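Iron-regulated ABC transporter siderophore-binding protein SirA (Staphylococcus aureus subsp. aureus, PDB 3MWF) binds the siderophore staphyloferrin B as the substrate-binding component of an iron-regulated ABC transporter, probably handing it on for import into the cell. Local coordinates at residues 7-11 against 12-16; 252-255 against 256-259. All coordinates share one frame; numbering follows the deposited sequence.

Interaction 1 (7-11 against 12-16)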
loop_
_atom_site.group_PDB
_atom_site.type_symbol
_atom_site.label_atom_id
_atom_site.label_comp_id
_atom_site.label_asym_id
_atom_site.label_seq_id
_atom_site.Cartn_x
_atom_site.Cartn_y
_atom_site.Cartn_z
ATOM N N SER A 7 -19.514 -9.740 -16.620
ATOM C CA SER A 7 -18.404 -9.260 -17.435
ATOM C C SER A 7 -17.732 -8.077 -16.747
ATOM O O SER A 7 -18.393 -7.103 -16.372
ATOM C CB SER A 7 -18.870 -8.876 -18.852
ATOM O OG SER A 7 -17.773 -8.496 -19.672
ATOM N N ILE A 8 -16.416 -8.166 -16.581
ATOM C CA ILE A 8 -15.660 -7.128 -15.899
ATOM C C ILE A 8 -14.579 -6.519 -16.787
ATOM O O ILE A 8 -13.761 -7.244 -17.345
ATOM C CB ILE A 8 -15.008 -7.704 -14.626
ATOM C CG1 ILE A 8 -16.098 -8.063 -13.610
ATOM C CG2 ILE A 8 -13.987 -6.712 -14.044
ATOM C CD1 ILE A 8 -15.597 -8.784 -12.430
ATOM N N LYS A 9 -14.591 -5.190 -16.910
ATOM C CA LYS A 9 -13.528 -4.438 -17.578
ATOM C C LYS A 9 -12.433 -4.101 -16.557
ATOM O O LYS A 9 -12.727 -3.511 -15.522
ATOM C CB LYS A 9 -14.085 -3.124 -18.131
ATOM C CG LYS A 9 -14.741 -3.224 -19.498
ATOM C CD LYS A 9 -15.589 -1.977 -19.778
ATOM C CE LYS A 9 -16.000 -1.848 -21.242
ATOM N NZ LYS A 9 -16.803 -3.005 -21.724
ATOM N N HIS A 10 -11.184 -4.468 -16.828
ATOM C CA HIS A 10 -10.133 -4.235 -15.838
ATOM C C HIS A 10 -8.856 -3.838 -16.555
ATOM O O HIS A 10 -8.879 -3.581 -17.774
ATOM C CB HIS A 10 -9.952 -5.486 -14.953
ATOM C CG HIS A 10 -9.685 -6.728 -15.734
ATOM N ND1 HIS A 10 -8.425 -7.074 -16.165
ATOM C CD2 HIS A 10 -10.523 -7.686 -16.199
ATOM C CE1 HIS A 10 -8.494 -8.199 -16.861
ATOM N NE2 HIS A 10 -9.757 -8.587 -16.898
ATOM N N ALA A 11 -7.743 -3.769 -15.823
ATOM C CA ALA A 11 -6.519 -3.215 -16.392
ATOM C C ALA A 11 -5.920 -4.016 -17.541
ATOM O O ALA A 11 -5.160 -3.472 -18.332
ATOM C CB ALA A 11 -5.450 -2.980 -15.271
ATOM N N MET A 12 -6.263 -5.300 -17.635
ATOM C CA MET A 12 -5.673 -6.141 -18.652
ATOM C C MET A 12 -6.668 -6.618 -19.701
ATOM O O MET A 12 -6.344 -7.485 -20.511
ATOM C CB MET A 12 -4.970 -7.337 -18.015
ATOM C CG MET A 12 -3.646 -7.005 -17.379
ATOM S SD MET A 12 -2.442 -6.452 -18.607
ATOM C CE MET A 12 -2.163 -7.947 -19.597
ATOM N N GLY A 13 -7.861 -6.049 -19.700
ATOM C CA GLY A 13 -8.850 -6.412 -20.719
ATOM C C GLY A 13 -10.198 -6.690 -20.110
ATOM O O GLY A 13 -10.562 -6.093 -19.100
ATOM N N THR A 14 -10.949 -7.591 -20.748
ATOM C CA THR A 14 -12.273 -7.980 -20.275
ATOM C C THR A 14 -12.294 -9.442 -19.845
ATOM O O THR A 14 -11.762 -10.310 -20.549
ATOM C CB THR A 14 -13.311 -7.783 -21.414
ATOM O OG1 THR A 14 -13.358 -6.388 -21.753
ATOM C CG2 THR A 14 -14.677 -8.266 -21.001
ATOM N N THR A 15 -12.933 -9.709 -18.705
ATOM C CA THR A 15 -13.030 -11.070 -18.157
ATOM C C THR A 15 -14.464 -11.434 -17.838
ATOM O O THR A 15 -15.160 -10.654 -17.202
ATOM C CB THR A 15 -12.132 -11.220 -16.880
ATOM O OG1 THR A 15 -10.769 -11.144 -17.281
ATOM C CG2 THR A 15 -12.342 -12.562 -16.187
ATOM N N GLU A 16 -14.882 -12.630 -18.276
ATOM C CA GLU A 16 -16.195 -13.177 -17.962
ATOM C C GLU A 16 -16.085 -14.114 -16.769
ATOM O O GLU A 16 -15.329 -15.078 -16.795
ATOM C CB GLU A 16 -16.799 -13.929 -19.170
ATOM C CG GLU A 16 -18.256 -14.358 -18.951
ATOM C CD GLU A 16 -18.790 -15.273 -20.039
ATOM O OE1 GLU A 16 -18.977 -16.490 -19.774
ATOM O OE2 GLU A 16 -19.035 -14.771 -21.150
#
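The imidazole of His10 bends back across the strand pair to Thr15, its NE2 donating to Thr15 OG1 at 2.8 Å with the hydroxyl oxygen tilted 19° from the ring plane. A chi1 of 55° sets CG between the backbone N and the carbonyl carbon, which brings the ring over Gly13: Gly13 O sits above the centre of one face, 3.3 Å from the plane. The other ring nitrogen, ND1, accepts from Met12 N at 3.2 Å, though this donor lies far out of the ring plane. Together the two bonds should limit rotation of the ring. Strands 7-10 and 13-16 form an antiparallel beta hairpin closed by a type I turn from His10 to Gly13, and the reciprocal bonds Ile8 N to Thr15 O and Thr15 N to Ile8 O, each 2.9 Å, mark a hydrogen-bonded pair. Gly13 takes a positive phi (133°), a region seldom used by residues with a side chain. Thr15 OG1 is also bonded to Thr107 O, and Ile8 and His10 rest on Val108 of strand 107-110. On the other, exposed face, Lys9 and Thr14 run side by side, while Ser7 OG meets the methyl Thr14 CG2 at 3.4 Å.

Interaction 2 (252-255 against 256-259)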
loop_
_atom_site.group_PDB
_atom_site.type_symbol
_atom_site.label_atom_id
_atom_site.label_comp_id
_atom_site.label_asym_id
_atom_site.label_seq_id
_atom_site.Cartn_x
_atom_site.Cartn_y
_atom_site.Cartn_z
ATOM N N LYS A 252 19.787 17.537 7.973
ATOM C CA LYS A 252 19.693 18.422 9.130
ATOM C C LYS A 252 19.069 19.778 8.783
ATOM O O LYS A 252 18.587 20.488 9.664
ATOM C CB LYS A 252 21.056 18.561 9.769
ATOM C CG LYS A 252 21.498 17.206 10.285
ATOM C CD LYS A 252 22.902 17.202 10.812
ATOM C CE LYS A 252 23.241 15.785 11.268
ATOM N NZ LYS A 252 22.002 15.052 11.766
ATOM N N ASN A 253 19.010 20.078 7.492
ATOM C CA ASN A 253 18.410 21.329 7.027
ATOM C C ASN A 253 16.944 21.223 6.619
ATOM O O ASN A 253 16.284 22.243 6.381
ATOM C CB ASN A 253 19.248 21.937 5.916
ATOM C CG ASN A 253 20.420 22.741 6.457
ATOM O OD1 ASN A 253 20.325 23.947 6.609
ATOM N ND2 ASN A 253 21.491 22.064 6.809
ATOM N N LEU A 254 16.403 20.003 6.594
ATOM C CA LEU A 254 14.984 19.840 6.329
ATOM C C LEU A 254 14.168 20.547 7.412
ATOM O O LEU A 254 14.513 20.477 8.606
ATOM C CB LEU A 254 14.592 18.350 6.282
ATOM C CG LEU A 254 15.234 17.533 5.166
ATOM C CD1 LEU A 254 15.025 16.036 5.411
ATOM C CD2 LEU A 254 14.636 17.913 3.811
ATOM N N ASP A 255 13.069 21.172 7.007
ATOM C CA ASP A 255 12.172 21.847 7.950
ATOM C C ASP A 255 11.702 20.908 9.060
ATOM O O ASP A 255 11.761 21.256 10.246
ATOM C CB ASP A 255 10.946 22.413 7.238
ATOM C CG ASP A 255 11.288 23.542 6.264
ATOM O OD1 ASP A 255 12.410 24.066 6.287
ATOM O OD2 ASP A 255 10.416 23.899 5.466
ATOM N N ALA A 256 11.205 19.727 8.698
ATOM C CA ALA A 256 10.660 18.849 9.736
ATOM C C ALA A 256 11.753 18.405 10.730
ATOM O O ALA A 256 11.451 18.168 11.924
ATOM C CB ALA A 256 9.938 17.623 9.121
ATOM N N VAL A 257 12.982 18.258 10.235
ATOM C CA VAL A 257 14.106 17.769 11.032
ATOM C C VAL A 257 14.495 18.849 12.055
ATOM O O VAL A 257 14.563 18.572 13.268
ATOM C CB VAL A 257 15.300 17.347 10.161
ATOM C CG1 VAL A 257 16.515 16.980 11.005
ATOM C CG2 VAL A 257 14.929 16.124 9.308
ATOM N N LYS A 258 14.653 20.079 11.559
ATOM C CA LYS A 258 14.887 21.262 12.416
ATOM C C LYS A 258 13.848 21.460 13.496
ATOM O O LYS A 258 14.186 21.878 14.626
ATOM C CB LYS A 258 14.965 22.526 11.549
ATOM C CG LYS A 258 16.258 22.614 10.799
ATOM C CD LYS A 258 16.397 23.957 10.094
ATOM C CE LYS A 258 15.361 24.160 9.009
ATOM N NZ LYS A 258 15.391 25.577 8.521
ATOM N N ASN A 259 12.588 21.177 13.171
ATOM C CA ASN A 259 11.474 21.408 14.072
ATOM C C ASN A 259 11.081 20.195 14.908
ATOM O O ASN A 259 10.023 20.204 15.551
ATOM C CB ASN A 259 10.263 21.902 13.288
ATOM C CG ASN A 259 10.521 23.237 12.600
ATOM O OD1 ASN A 259 11.376 24.031 13.042
ATOM N ND2 ASN A 259 9.806 23.485 11.510
HETATM O O HOH W 1 17.647 25.088 6.684
#
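Lys258 folds its side chain back over the backbone carbonyls of Lys252 and Asn253 where the weakly bonded end of helix 249-253 leads through Leu254 into the short helix 255-258. Leu254 holds the N-cap position of the second helix; its psi of 142° is a clear departure from helical geometry.

Backbone hydrogen bonds define the single turn that follows. Leu254 O accepts from Lys258 N at 3.0 Å in an almost straight bond (N-H...O 179°), and more weakly from Val257 N. Asp255 O takes the next i to i+4 bond, from Asn259 N, also at 3.0 Å; Asn259 is the first residue to leave helical backbone angles. Outside the turn, Asn219 OD1 accepts from Asp255 N, tying this helix start to a loop.

The apolar contact is made by Leu254 and Val257. Leu254 CB meets Val257 CG2 at 3.8 Å, the two side chains crossing at a slant, and Val257 CG1 reaches Lys252 CA. Leu254 and Ala256 also touch Ile223 of strand 222-227, so the buried side of the turn packs on the mixed sheet.

Charged and water-mediated contacts gather on the exposed side. The lysine chain lays CG against Lys252 O, then bends at chi3 (-65°). This brings Lys258 CE to 3.4 Å from Asn253 O. Asp255 lies alongside, pointing the same way; its OD1 is 4.0 Å from Lys258 NZ, beyond a salt bridge, although the opposite charges probably still attract. A water links Lys258 to Asn253, whose ND2 is held by Lys249 O: it accepts from Lys258 NZ at 3.0 Å and donates to both Asn253 O and Asn253 OD1, the latter at 2.9 Å.

How the interactions relate
Interactions 1 and 2 lie on opposite sides of the chain's centre, their own centres 47 Å apart and their nearest atoms about 35 Å apart, so they do not touch. Each backs onto a different sheet: 7-16 rests on strand 107-110, an outermost strand of the six-stranded sheet, whereas 252-259 packs on strand 222-227 of the five-stranded one. This agrees with the two-lobed architecture of periplasmic binding proteins. Interaction 1 is not part of the siderophore pocket, the side chain of Ala11 being about 12 Å from bound staphyloferrin B; pocket residues Thr112 and Val113 follow closely after strand 107-110. No residue of interaction 2 belongs to the pocket.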